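Local coordinates for proteasome chaperone 4 (Saccharomyces cerevisiae, PDB 2Z5B), which pairs with a partner chaperone, IRC25, to promote formation of the alpha-ring during assembly of the yeast 20S proteasome, at residues Ile39-Val44 and Phe111-Tyr116; Tyr63-Leu68 and His102-Ile107; Val45-Glu50 and Val117-Leu122; Asp93-Asp98 and Ser124-Met129. All coordinates share one frame; numbering follows the deposited sequence.

Interaction 1: Ile39-Val44 and Phe111-Tyr116; sequences IPISLV and FNRPCY
Arg-113 turns its CG in between its own backbone N and carbonyl carbon (chi1 63°), and a bend at chi3 (-38°) sets NE back toward Ile-39. The guanidinium then grips a single carbonyl oxygen side-on: NE reaches Ile-39 O at 2.8 Å, nearly along the C=O axis, and NH1 meets the same Ile-39 O at 2.9 Å on a lone pair. The oxygen lies in the guanidinium plane, which fixes the rotation of the group, while NH2 bonds to Arg-35 O. Ile-41 holds CG1 anti to its carbonyl carbon (chi1 -72°) and crosses the arginine chain at about a right angle, with Ile-41 CD1 3.5 Å from Arg-113 CD. An alanine in place of Arg-113 would probably leave Ile-39 O without these two donors and open a gap beside the Ile-41 methyl. Beyond this junction the segments become adjacent parallel strands of the central mixed sheet. Ile-41 N donates to Pro-114 O, Tyr-116 N to Ile-41 O at 2.7 Å, and Leu-43 N to Tyr-116 O. Ile-41 and Cys-115 share the face covered by helices 94-111 and 134-149. Ser-42 and Tyr-116 are on the other face, and Pro-40, just before the strand, lies side by side with Tyr-116, Pro-40 CB 3.8 Å from Tyr-116 CE1 at the ring edge. There the YLR021W chain packs against them, and its Gln-41 bonds to Ser-42 OG.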
loop_
_atom_site.group_PDB
_atom_site.type_symbol
_atom_site.label_atom_id
_atom_site.label_comp_id
_atom_site.label_asym_id
_atom_site.label_seq_id
_atom_site.Cartn_x
_atom_site.Cartn_y
_atom_site.Cartn_z
ATOM N N ILE A 39 10.037 11.459 2.000
ATOM C CA ILE A 39 8.655 11.011 1.896
ATOM C C ILE A 39 8.443 10.330 0.538
ATOM O O ILE A 39 8.678 10.948 -0.495
ATOM C CB ILE A 39 7.661 12.179 2.106
ATOM C CG1 ILE A 39 7.746 12.688 3.557
ATOM C CG2 ILE A 39 6.231 11.750 1.746
ATOM C CD1 ILE A 39 7.015 13.998 3.814
ATOM N N PRO A 40 8.028 9.051 0.550
ATOM C CA PRO A 40 7.819 8.292 -0.684
ATOM C C PRO A 40 6.590 8.716 -1.458
ATOM O O PRO A 40 5.624 9.183 -0.871
ATOM C CB PRO A 40 7.614 6.850 -0.194
ATOM C CG PRO A 40 7.975 6.860 1.256
ATOM C CD PRO A 40 7.761 8.230 1.742
ATOM N N ILE A 41 6.629 8.531 -2.776
ATOM C CA ILE A 41 5.425 8.634 -3.599
ATOM C C ILE A 41 4.845 7.230 -3.643
ATOM O O ILE A 41 5.586 6.252 -3.765
ATOM C CB ILE A 41 5.762 9.116 -5.031
ATOM C CG1 ILE A 41 6.136 10.597 -5.024
ATOM C CG2 ILE A 41 4.598 8.902 -6.000
ATOM C CD1 ILE A 41 6.870 11.025 -6.270
ATOM N N SER A 42 3.526 7.126 -3.483
ATOM C CA SER A 42 2.808 5.890 -3.784
ATOM C C SER A 42 1.855 6.184 -4.930
ATOM O O SER A 42 1.120 7.177 -4.889
ATOM C CB SER A 42 1.984 5.422 -2.588
ATOM O OG SER A 42 2.817 5.058 -1.511
ATOM N N LEU A 43 1.864 5.340 -5.946
ATOM C CA LEU A 43 0.964 5.518 -7.081
ATOM C C LEU A 43 0.182 4.257 -7.299
ATOM O O LEU A 43 0.758 3.161 -7.358
ATOM C CB LEU A 43 1.732 5.911 -8.356
ATOM C CG LEU A 43 0.918 5.956 -9.659
ATOM C CD1 LEU A 43 -0.100 7.084 -9.605
ATOM C CD2 LEU A 43 1.809 6.142 -10.862
ATOM N N VAL A 44 -1.140 4.396 -7.353
ATOM C CA VAL A 44 -1.992 3.306 -7.838
ATOM C C VAL A 44 -2.499 3.754 -9.213
ATOM O O VAL A 44 -3.039 4.868 -9.356
ATOM C CB VAL A 44 -3.172 2.995 -6.886
ATOM C CG1 VAL A 44 -3.984 1.805 -7.406
ATOM C CG2 VAL A 44 -2.649 2.712 -5.469
ATOM N N PHE A 111 12.069 12.190 -9.510
ATOM C CA PHE A 111 11.784 13.037 -8.364
ATOM C C PHE A 111 12.722 12.836 -7.193
ATOM O O PHE A 111 12.573 13.489 -6.165
ATOM C CB PHE A 111 10.312 12.901 -7.967
ATOM C CG PHE A 111 9.374 13.282 -9.072
ATOM C CD1 PHE A 111 9.221 14.625 -9.444
ATOM C CD2 PHE A 111 8.674 12.307 -9.769
ATOM C CE1 PHE A 111 8.374 14.979 -10.477
ATOM C CE2 PHE A 111 7.827 12.653 -10.804
ATOM C CZ PHE A 111 7.670 13.991 -11.156
ATOM N N ASN A 112 13.695 11.944 -7.380
ATOM C CA ASN A 112 14.733 11.667 -6.399
ATOM C C ASN A 112 14.152 11.320 -5.026
ATOM O O ASN A 112 14.558 11.876 -4.005
ATOM C CB ASN A 112 15.740 12.830 -6.338
ATOM C CG ASN A 112 16.994 12.500 -5.521
ATOM O OD1 ASN A 112 17.700 13.402 -5.066
ATOM N ND2 ASN A 112 17.272 11.222 -5.340
ATOM N N ARG A 113 13.192 10.396 -5.021
ATOM C CA ARG A 113 12.579 9.921 -3.781
ATOM C C ARG A 113 12.106 8.479 -3.934
ATOM O O ARG A 113 11.974 7.998 -5.056
ATOM C CB ARG A 113 11.404 10.821 -3.402
ATOM C CG ARG A 113 10.262 10.829 -4.396
ATOM C CD ARG A 113 9.440 12.078 -4.218
ATOM N NE ARG A 113 9.334 12.385 -2.807
ATOM C CZ ARG A 113 9.676 13.546 -2.258
ATOM N NH1 ARG A 113 9.553 13.699 -0.952
ATOM N NH2 ARG A 113 10.101 14.551 -3.007
ATOM N N PRO A 114 11.840 7.787 -2.809
ATOM C CA PRO A 114 11.354 6.424 -2.972
ATOM C C PRO A 114 9.948 6.464 -3.592
ATOM O O PRO A 114 9.265 7.497 -3.498
ATOM C CB PRO A 114 11.321 5.870 -1.542
ATOM C CG PRO A 114 12.059 6.896 -0.680
ATOM C CD PRO A 114 11.922 8.192 -1.391
ATOM N N CYS A 115 9.564 5.368 -4.251
ATOM C CA CYS A 115 8.284 5.266 -4.947
ATOM C C CYS A 115 7.747 3.852 -4.814
ATOM O O CYS A 115 8.499 2.885 -4.989
ATOM C CB CYS A 115 8.448 5.584 -6.456
ATOM S SG CYS A 115 6.876 5.666 -7.384
ATOM N N TYR A 116 6.453 3.755 -4.516
ATOM C CA TYR A 116 5.720 2.516 -4.499
ATOM C C TYR A 116 4.704 2.632 -5.626
ATOM O O TYR A 116 3.967 3.620 -5.704
ATOM C CB TYR A 116 4.969 2.331 -3.179
ATOM C CG TYR A 116 5.850 2.154 -1.965
ATOM C CD1 TYR A 116 6.472 3.252 -1.359
ATOM C CD2 TYR A 116 6.033 0.893 -1.400
ATOM C CE1 TYR A 116 7.266 3.093 -0.236
ATOM C CE2 TYR A 116 6.817 0.730 -0.262
ATOM C CZ TYR A 116 7.431 1.836 0.298
ATOM O OH TYR A 116 8.223 1.697 1.403
#

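Interaction 2: Tyr63-Leu68 and His102-Ile107; sequences YYAIPL and HMATII
Ala-104 and Ala-65 meet methyl to methyl, their CB atoms 4.1 Å apart, where helix 94-111 lies against strand 58-67. These two residues and Tyr-63 have the most surface buried here. Both alanines aim CB at the opposite segment, and their small size suits the close approach of the elements: the axes of strand 63-67 and helix 102-107 come within 7.2 Å and run nearly parallel, at 19°. Ala-65 CB also rests on the helix backbone, 3.7 Å from Ala-104 O and 4.0 Å from Thr-105 CA. From the helix, Ala-104 CB reaches past its counterpart to Tyr-63, where it lies 4.0 Å from the carbonyl oxygen Tyr-63 O and equally far from the ring atom Tyr-63 CD1. The tyrosine ring receives this methyl obliquely; the same side chain continues along the helix to Ala-100 and Arg-101. Thr-105 stands beside Ala-65 CB, and its OG1 bonds back to Arg-101 O within its own helix.

Helix 94-111 covers one face of the sheet, with helix 134-149 packed against its Met-103, Ile-106 and Ile-107. Tyr-64 points the other way, toward the face where the YLR021W chain packs, and its ring meets that of Tyr-116. No hydrogen bond joins the helix to the strand within these segments; their contact consists of van der Waals packing between methyl groups, a ring and backbone atoms, and its fit therefore depends on shape and on the short side chains of the two alanines.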
loop_
_atom_site.group_PDB
_atom_site.type_symbol
_atom_site.label_atom_id
_atom_site.label_comp_id
_atom_site.label_asym_id
_atom_site.label_seq_id
_atom_site.Cartn_x
_atom_site.Cartn_y
_atom_site.Cartn_z
ATOM N N TYR A 63 5.324 -2.506 -6.878
ATOM C CA TYR A 63 6.751 -2.354 -7.159
ATOM C C TYR A 63 7.337 -1.213 -6.350
ATOM O O TYR A 63 6.708 -0.178 -6.237
ATOM C CB TYR A 63 6.976 -2.060 -8.643
ATOM C CG TYR A 63 8.245 -2.703 -9.165
ATOM C CD1 TYR A 63 9.485 -2.079 -9.023
ATOM C CD2 TYR A 63 8.200 -3.937 -9.789
ATOM C CE1 TYR A 63 10.662 -2.706 -9.490
ATOM C CE2 TYR A 63 9.349 -4.548 -10.274
ATOM C CZ TYR A 63 10.571 -3.932 -10.113
ATOM O OH TYR A 63 11.701 -4.565 -10.597
ATOM N N TYR A 64 8.552 -1.399 -5.822
ATOM C CA TYR A 64 9.241 -0.389 -5.034
ATOM C C TYR A 64 10.553 0.043 -5.686
ATOM O O TYR A 64 11.298 -0.813 -6.161
ATOM C CB TYR A 64 9.545 -0.975 -3.651
ATOM C CG TYR A 64 10.315 -0.058 -2.725
ATOM C CD1 TYR A 64 9.734 1.100 -2.229
ATOM C CD2 TYR A 64 11.621 -0.372 -2.311
ATOM C CE1 TYR A 64 10.422 1.948 -1.374
ATOM C CE2 TYR A 64 12.320 0.492 -1.444
ATOM C CZ TYR A 64 11.691 1.631 -0.971
ATOM O OH TYR A 64 12.346 2.506 -0.129
ATOM N N ALA A 65 10.842 1.353 -5.684
ATOM C CA ALA A 65 12.170 1.864 -6.064
ATOM C C ALA A 65 12.620 3.022 -5.183
ATOM O O ALA A 65 11.800 3.735 -4.609
ATOM C CB ALA A 65 12.207 2.277 -7.524
ATOM N N ILE A 66 13.935 3.208 -5.092
ATOM C CA ILE A 66 14.528 4.236 -4.260
ATOM C C ILE A 66 15.919 4.568 -4.844
ATOM O O ILE A 66 16.592 3.671 -5.368
ATOM C CB ILE A 66 14.591 3.761 -2.748
ATOM C CG1 ILE A 66 15.132 4.867 -1.820
ATOM C CG2 ILE A 66 15.374 2.447 -2.601
ATOM C CD1 ILE A 66 14.973 4.583 -0.326
ATOM N N PRO A 67 16.329 5.858 -4.803
ATOM C CA PRO A 67 17.693 6.186 -5.222
ATOM C C PRO A 67 18.685 5.455 -4.321
ATOM O O PRO A 67 18.498 5.434 -3.105
ATOM C CB PRO A 67 17.775 7.701 -5.010
ATOM C CG PRO A 67 16.333 8.177 -4.990
ATOM C CD PRO A 67 15.581 7.053 -4.365
ATOM N N LEU A 68 19.704 4.833 -4.914
ATOM C CA LEU A 68 20.686 4.065 -4.133
ATOM C C LEU A 68 21.634 4.980 -3.343
ATOM O O LEU A 68 21.955 4.688 -2.195
ATOM C CB LEU A 68 21.476 3.098 -5.036
ATOM C CG LEU A 68 22.333 1.901 -4.549
ATOM C CD1 LEU A 68 23.404 2.256 -3.510
ATOM C CD2 LEU A 68 21.509 0.724 -4.040
ATOM N N HIS A 102 9.064 -0.047 -14.636
ATOM C CA HIS A 102 9.386 1.224 -15.287
ATOM C C HIS A 102 8.782 2.410 -14.568
ATOM O O HIS A 102 9.462 3.417 -14.359
ATOM C CB HIS A 102 8.927 1.239 -16.745
ATOM C CG HIS A 102 9.785 0.413 -17.653
ATOM N ND1 HIS A 102 9.282 -0.250 -18.747
ATOM C CD2 HIS A 102 11.112 0.136 -17.620
ATOM C CE1 HIS A 102 10.256 -0.910 -19.351
ATOM N NE2 HIS A 102 11.378 -0.691 -18.689
ATOM N N MET A 103 7.503 2.292 -14.206
ATOM C CA MET A 103 6.820 3.364 -13.486
ATOM C C MET A 103 7.537 3.744 -12.210
ATOM O O MET A 103 7.872 4.902 -12.014
ATOM C CB MET A 103 5.361 2.997 -13.192
ATOM C CG MET A 103 4.522 4.165 -12.695
ATOM S SD MET A 103 4.266 5.432 -13.947
ATOM C CE MET A 103 3.007 4.629 -14.937
ATOM N N ALA A 104 7.788 2.771 -11.348
ATOM C CA ALA A 104 8.421 3.047 -10.070
ATOM C C ALA A 104 9.824 3.603 -10.279
ATOM O O ALA A 104 10.184 4.580 -9.650
ATOM C CB ALA A 104 8.455 1.800 -9.212
ATOM N N THR A 105 10.596 2.967 -11.157
ATOM C CA THR A 105 11.993 3.350 -11.383
ATOM C C THR A 105 12.109 4.743 -11.985
ATOM O O THR A 105 12.912 5.552 -11.529
ATOM C CB THR A 105 12.736 2.313 -12.272
ATOM O OG1 THR A 105 12.566 1.002 -11.712
ATOM C CG2 THR A 105 14.250 2.593 -12.270
ATOM N N ILE A 106 11.300 5.032 -13.000
ATOM C CA ILE A 106 11.335 6.349 -13.630
ATOM C C ILE A 106 10.828 7.461 -12.682
ATOM O O ILE A 106 11.409 8.560 -12.629
ATOM C CB ILE A 106 10.589 6.373 -14.991
ATOM C CG1 ILE A 106 11.334 5.506 -16.013
ATOM C CG2 ILE A 106 10.519 7.803 -15.547
ATOM C CD1 ILE A 106 10.431 4.845 -17.046
ATOM N N ILE A 107 9.771 7.177 -11.922
ATOM C CA ILE A 107 9.283 8.154 -10.945
ATOM C C ILE A 107 10.360 8.456 -9.903
ATOM O O ILE A 107 10.627 9.620 -9.608
ATOM C CB ILE A 107 7.966 7.721 -10.264
ATOM C CG1 ILE A 107 6.828 7.672 -11.286
ATOM C CG2 ILE A 107 7.600 8.683 -9.130
ATOM C CD1 ILE A 107 5.565 7.005 -10.777
#

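Interaction 3: Val45-Glu50 and Val117-Leu122; sequences VGFKQE and VTWSSL
Trp-119 sends its indole across to Val-45, Gly-46 and Phe-47, its CG held anti to the backbone N (chi1 -178°). From CB the chain leads to CG and CD2, which pass Val-45 O; that oxygen lies 3.4 Å above the ring plane, toward the rim. CE3 meets Val-45 CG1 at 3.7 Å. Farther out, Gly-46 CA sits over the same face in a CH-pi contact, 4.0 Å from the centroid of the six-membered ring. At the tip, CZ2 and CH2 drive edge-first into the face of Phe-47, a T-shaped pair with planes at 83°. On the pyrrole side NE1 bonds to Glu-125 OE2. An alanine at Trp-119 would probably leave the face of Phe-47 without its edge partner and Glu-125 OE2 without this donor.

Val-45 N donates to Thr-118 O and Ser-120 N to Val-45 O at 2.8 Å, carrying on the parallel pairing of strands 41-47 and 115-121. Past Gly-46 the strands separate, and one water spans the gap, bonding Phe-47 N, Ser-120 O and Leu-122 N. Leu-122 CD1 closes on Phe-47 CB at 3.7 Å. The indole lies between the sheet and its helices, touching Ile-96 and Met-99 of helix 94-111, Leu-130 of helix 128-132 and Ile-137 of helix 134-149.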
loop_
_atom_site.group_PDB
_atom_site.type_symbol
_atom_site.label_atom_id
_atom_site.label_comp_id
_atom_site.label_asym_id
_atom_site.label_seq_id
_atom_site.Cartn_x
_atom_site.Cartn_y
_atom_site.Cartn_z
ATOM N N VAL A 45 -2.274 2.923 -10.230
ATOM C CA VAL A 45 -2.639 3.297 -11.606
ATOM C C VAL A 45 -3.241 2.106 -12.362
ATOM O O VAL A 45 -2.842 0.974 -12.158
ATOM C CB VAL A 45 -1.468 3.988 -12.379
ATOM C CG1 VAL A 45 -0.232 3.084 -12.484
ATOM C CG2 VAL A 45 -1.928 4.476 -13.798
ATOM N N GLY A 46 -4.247 2.380 -13.183
ATOM C CA GLY A 46 -4.900 1.345 -13.978
ATOM C C GLY A 46 -5.744 1.983 -15.055
ATOM O O GLY A 46 -5.829 3.207 -15.139
ATOM N N PHE A 47 -6.375 1.148 -15.875
ATOM C CA PHE A 47 -7.339 1.645 -16.836
ATOM C C PHE A 47 -8.629 1.992 -16.111
ATOM O O PHE A 47 -8.881 1.511 -15.008
ATOM C CB PHE A 47 -7.571 0.619 -17.953
ATOM C CG PHE A 47 -6.320 0.257 -18.714
ATOM C CD1 PHE A 47 -5.419 1.237 -19.107
ATOM C CD2 PHE A 47 -6.063 -1.063 -19.062
ATOM C CE1 PHE A 47 -4.258 0.904 -19.811
ATOM C CE2 PHE A 47 -4.919 -1.402 -19.770
ATOM C CZ PHE A 47 -4.014 -0.406 -20.142
ATOM N N LYS A 48 -9.424 2.863 -16.712
ATOM C CA LYS A 48 -10.706 3.226 -16.141
ATOM C C LYS A 48 -11.838 2.706 -17.020
ATOM O O LYS A 48 -11.758 2.757 -18.245
ATOM C CB LYS A 48 -10.820 4.739 -16.033
ATOM C CG LYS A 48 -12.025 5.202 -15.220
ATOM C CD LYS A 48 -12.381 6.650 -15.471
ATOM C CE LYS A 48 -11.163 7.504 -15.632
ATOM N NZ LYS A 48 -10.093 7.213 -14.637
ATOM N N GLN A 49 -12.890 2.215 -16.380
ATOM C CA GLN A 49 -14.132 1.883 -17.061
ATOM C C GLN A 49 -15.242 2.826 -16.571
ATOM O O GLN A 49 -15.288 3.175 -15.392
ATOM C CB GLN A 49 -14.498 0.415 -16.786
ATOM C CG GLN A 49 -15.890 -0.018 -17.225
ATOM C CD GLN A 49 -15.879 -1.021 -18.352
ATOM O OE1 GLN A 49 -16.001 -2.226 -18.124
ATOM N NE2 GLN A 49 -15.729 -0.532 -19.585
ATOM N N GLU A 50 -16.076 3.261 -17.518
ATOM C CA GLU A 50 -17.415 3.871 -17.315
ATOM C C GLU A 50 -17.430 5.392 -17.278
ATOM O O GLU A 50 -17.892 6.018 -18.227
ATOM C CB GLU A 50 -18.221 3.234 -16.164
ATOM C CG GLU A 50 -18.259 4.021 -14.860
ATOM C CD GLU A 50 -18.891 3.221 -13.732
ATOM O OE1 GLU A 50 -18.157 2.871 -12.780
ATOM O OE2 GLU A 50 -20.107 2.908 -13.816
ATOM N N VAL A 117 4.657 1.627 -6.494
ATOM C CA VAL A 117 3.691 1.655 -7.595
ATOM C C VAL A 117 2.815 0.409 -7.594
ATOM O O VAL A 117 3.307 -0.707 -7.534
ATOM C CB VAL A 117 4.405 1.782 -8.968
ATOM C CG1 VAL A 117 3.475 1.466 -10.106
ATOM C CG2 VAL A 117 4.923 3.181 -9.155
ATOM N N THR A 118 1.509 0.610 -7.670
ATOM C CA THR A 118 0.597 -0.489 -7.893
ATOM C C THR A 118 0.035 -0.417 -9.297
ATOM O O THR A 118 -0.466 0.635 -9.686
ATOM C CB THR A 118 -0.616 -0.387 -6.932
ATOM O OG1 THR A 118 -0.160 -0.533 -5.577
ATOM C CG2 THR A 118 -1.625 -1.463 -7.241
ATOM N N TRP A 119 0.046 -1.543 -10.019
ATOM C CA TRP A 119 -0.724 -1.641 -11.246
ATOM C C TRP A 119 -2.047 -2.351 -10.932
ATOM O O TRP A 119 -2.064 -3.480 -10.449
ATOM C CB TRP A 119 0.025 -2.291 -12.439
ATOM C CG TRP A 119 -0.909 -2.271 -13.651
ATOM C CD1 TRP A 119 -1.768 -3.254 -14.017
ATOM C CD2 TRP A 119 -1.141 -1.172 -14.556
ATOM N NE1 TRP A 119 -2.506 -2.854 -15.111
ATOM C CE2 TRP A 119 -2.141 -1.578 -15.458
ATOM C CE3 TRP A 119 -0.592 0.117 -14.687
ATOM C CZ2 TRP A 119 -2.594 -0.755 -16.506
ATOM C CZ3 TRP A 119 -1.043 0.937 -15.719
ATOM C CH2 TRP A 119 -2.031 0.504 -16.613
ATOM N N SER A 120 -3.133 -1.623 -11.151
ATOM C CA SER A 120 -4.493 -2.071 -10.891
ATOM C C SER A 120 -5.099 -2.538 -12.209
ATOM O O SER A 120 -5.192 -1.760 -13.151
ATOM C CB SER A 120 -5.318 -0.896 -10.320
ATOM O OG SER A 120 -6.710 -1.202 -10.325
ATOM N N SER A 121 -5.535 -3.796 -12.252
ATOM C CA SER A 121 -6.065 -4.407 -13.470
ATOM C C SER A 121 -7.578 -4.510 -13.445
ATOM O O SER A 121 -8.135 -5.186 -12.592
ATOM C CB SER A 121 -5.482 -5.809 -13.652
ATOM O OG SER A 121 -4.091 -5.734 -13.921
ATOM N N LEU A 122 -8.234 -3.836 -14.385
ATOM C CA LEU A 122 -9.661 -4.045 -14.601
ATOM C C LEU A 122 -9.970 -5.536 -14.791
ATOM O O LEU A 122 -9.161 -6.278 -15.352
ATOM C CB LEU A 122 -10.155 -3.254 -15.824
ATOM C CG LEU A 122 -10.257 -1.727 -15.712
ATOM C CD1 LEU A 122 -10.769 -1.099 -17.020
ATOM C CD2 LEU A 122 -11.142 -1.285 -14.527
HETATM O O HOH W 1 -6.383 -1.709 -15.624
HETATM O O HOH W 2 -8.129 -0.241 -12.508
#

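Interaction 4: Asp93-Asp98 and Ser124-Met129; sequences DDRIRD and SEDPSM
The N-cap of helix 94-111 meets the turn that leads into helix 128-132 at the protein surface, where Arg-95 from the first of these helices lies over Pro-127 of the turn. Pro-127 CB sits 3.6 Å above the guanidinium plane of Arg-95, over its centre, and Pro-127 CG approaches Asp-93 OD2 at 3.5 Å. The proline thus covers one face of the guanidinium by van der Waals contact. The edge of the cation is engaged by Asp-93, the N-cap residue. Arg-95 NE donates to the syn lone pair of Asp-93 OD1 in a nearly straight bond (172°), and NH2 donates to OD2, completing a two-pronged salt bridge that should fix the rotation of the guanidinium. Asp-93 OD1 also takes the backbone N of Arg-95, the capping bond, and so is gripped twice.

On the other segment, Asp-126 OD1 accepts from Ser-128 N at 3.1 Å, a capping bond in the turn before the helix, while its OD2 receives Ser-128 OG. This carboxylate is also near the arginine, Arg-95 NH1 to Asp-126 OD1 being 4.1 Å, too far for a salt bridge, with the oxygen well out of the guanidinium plane; any attraction is probably a weak one of charge. Deeper in, Glu-125 OE1 is bonded to Ser-121 OG, and Ile-96 CD1 reaches inward to 4.0 Å from Glu-125 OE1 and 4.2 Å from Pro-127 CG.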
loop_
_atom_site.group_PDB
_atom_site.type_symbol
_atom_site.label_atom_id
_atom_site.label_comp_id
_atom_site.label_asym_id
_atom_site.label_seq_id
_atom_site.Cartn_x
_atom_site.Cartn_y
_atom_site.Cartn_z
ATOM N N ASP A 93 3.136 -12.114 -15.240
ATOM C CA ASP A 93 2.932 -11.424 -16.513
ATOM C C ASP A 93 3.975 -10.326 -16.731
ATOM O O ASP A 93 3.928 -9.279 -16.071
ATOM C CB ASP A 93 1.516 -10.846 -16.554
ATOM C CG ASP A 93 1.093 -10.428 -17.944
ATOM O OD1 ASP A 93 1.968 -10.105 -18.768
ATOM O OD2 ASP A 93 -0.127 -10.415 -18.209
ATOM N N ASP A 94 4.919 -10.562 -17.651
ATOM C CA ASP A 94 5.966 -9.571 -17.996
ATOM C C ASP A 94 5.405 -8.212 -18.405
ATOM O O ASP A 94 6.029 -7.189 -18.152
ATOM C CB ASP A 94 6.845 -10.051 -19.169
ATOM C CG ASP A 94 7.596 -11.341 -18.883
ATOM O OD1 ASP A 94 7.569 -11.854 -17.739
ATOM O OD2 ASP A 94 8.239 -11.847 -19.836
ATOM N N ARG A 95 4.254 -8.214 -19.084
ATOM C CA ARG A 95 3.628 -6.985 -19.599
ATOM C C ARG A 95 3.202 -6.055 -18.455
ATOM O O ARG A 95 3.361 -4.836 -18.541
ATOM C CB ARG A 95 2.401 -7.322 -20.460
ATOM C CG ARG A 95 2.708 -8.173 -21.717
ATOM C CD ARG A 95 1.421 -8.655 -22.388
ATOM N NE ARG A 95 0.740 -9.655 -21.569
ATOM C CZ ARG A 95 -0.388 -10.281 -21.900
ATOM N NH1 ARG A 95 -0.997 -10.026 -23.052
ATOM N NH2 ARG A 95 -0.912 -11.165 -21.065
ATOM N N ILE A 96 2.652 -6.649 -17.401
ATOM C CA ILE A 96 2.323 -5.916 -16.169
ATOM C C ILE A 96 3.592 -5.552 -15.391
ATOM O O ILE A 96 3.764 -4.393 -15.037
ATOM C CB ILE A 96 1.326 -6.703 -15.286
ATOM C CG1 ILE A 96 0.010 -6.909 -16.055
ATOM C CG2 ILE A 96 1.075 -5.962 -13.957
ATOM C CD1 ILE A 96 -0.922 -7.943 -15.458
ATOM N N ARG A 97 4.479 -6.532 -15.151
ATOM C CA ARG A 97 5.744 -6.284 -14.423
ATOM C C ARG A 97 6.607 -5.179 -15.017
ATOM O O ARG A 97 7.141 -4.322 -14.272
ATOM C CB ARG A 97 6.591 -7.564 -14.289
ATOM C CG ARG A 97 7.535 -7.557 -13.071
ATOM C CD ARG A 97 8.517 -8.735 -13.074
ATOM N NE ARG A 97 7.821 -9.995 -13.342
ATOM C CZ ARG A 97 7.861 -10.655 -14.495
ATOM N NH1 ARG A 97 8.575 -10.197 -15.525
ATOM N NH2 ARG A 97 7.168 -11.773 -14.616
ATOM N N ASP A 98 6.772 -5.210 -16.344
ATOM C CA ASP A 98 7.511 -4.156 -17.071
ATOM C C ASP A 98 6.965 -2.785 -16.726
ATOM O O ASP A 98 7.720 -1.867 -16.409
ATOM C CB ASP A 98 7.454 -4.355 -18.599
ATOM C CG ASP A 98 8.375 -5.468 -19.085
ATOM O OD1 ASP A 98 9.097 -6.077 -18.244
ATOM O OD2 ASP A 98 8.352 -5.747 -20.309
ATOM N N SER A 124 -11.571 -6.671 -16.972
ATOM C CA SER A 124 -11.600 -6.830 -18.438
ATOM C C SER A 124 -10.259 -6.626 -19.146
ATOM O O SER A 124 -10.150 -6.810 -20.367
ATOM C CB SER A 124 -12.599 -5.840 -19.032
ATOM O OG SER A 124 -12.132 -4.523 -18.803
ATOM N N GLU A 125 -9.247 -6.241 -18.376
ATOM C CA GLU A 125 -7.948 -5.893 -18.932
ATOM C C GLU A 125 -7.343 -6.932 -19.862
ATOM O O GLU A 125 -7.226 -8.112 -19.523
ATOM C CB GLU A 125 -6.966 -5.639 -17.796
ATOM C CG GLU A 125 -5.642 -5.120 -18.240
ATOM C CD GLU A 125 -4.769 -4.895 -17.054
ATOM O OE1 GLU A 125 -4.213 -5.888 -16.540
ATOM O OE2 GLU A 125 -4.698 -3.733 -16.610
ATOM N N ASP A 126 -6.927 -6.452 -21.027
ATOM C CA ASP A 126 -6.011 -7.171 -21.889
ATOM C C ASP A 126 -4.636 -6.485 -21.710
ATOM O O ASP A 126 -4.438 -5.377 -22.201
ATOM C CB ASP A 126 -6.508 -7.061 -23.339
ATOM C CG ASP A 126 -5.527 -7.604 -24.354
ATOM O OD1 ASP A 126 -4.519 -8.237 -23.964
ATOM O OD2 ASP A 126 -5.773 -7.376 -25.565
ATOM N N PRO A 127 -3.689 -7.121 -20.998
ATOM C CA PRO A 127 -2.396 -6.441 -20.806
ATOM C C PRO A 127 -1.582 -6.084 -22.076
ATOM O O PRO A 127 -0.611 -5.332 -21.968
ATOM C CB PRO A 127 -1.610 -7.404 -19.909
ATOM C CG PRO A 127 -2.632 -8.249 -19.249
ATOM C CD PRO A 127 -3.717 -8.422 -20.313
ATOM N N SER A 128 -1.963 -6.585 -23.256
ATOM C CA SER A 128 -1.373 -6.069 -24.513
ATOM C C SER A 128 -1.536 -4.557 -24.677
ATOM O O SER A 128 -0.720 -3.910 -25.353
ATOM C CB SER A 128 -1.908 -6.803 -25.758
ATOM O OG SER A 128 -3.113 -6.203 -26.239
ATOM N N MET A 129 -2.593 -4.006 -24.072
ATOM C CA MET A 129 -2.827 -2.558 -24.000
ATOM C C MET A 129 -1.694 -1.805 -23.284
ATOM O O MET A 129 -1.399 -0.667 -23.615
ATOM C CB MET A 129 -4.143 -2.274 -23.269
ATOM C CG MET A 129 -5.302 -1.764 -24.118
ATOM S SD MET A 129 -6.440 -0.720 -23.133
ATOM C CE MET A 129 -8.000 -1.411 -23.694
#

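Interactions 1 and 3 join the same two parallel strands, 41-47 and 115-121, with centres about 18 Å apart on opposite sides of the chain's centre. Interaction 1 is buried and rests on backbone bonds and an arginine grip; interaction 3, partly buried, keeps two direct backbone bonds and adds aromatic contacts and bridging waters as the strands part. Interaction 2, also buried but without any hydrogen bond between its segments, lays helix 94-111 on strand 58-67, which pairs with 115-121 through Cys-115 N to Ala-65 O and Val-117 N to Tyr-63 O. Interaction 4 uses the start of that helix at the surface, where an arginine held by an aspartate of its own segment lies over a proline; Glu-125 ties it to interaction 3.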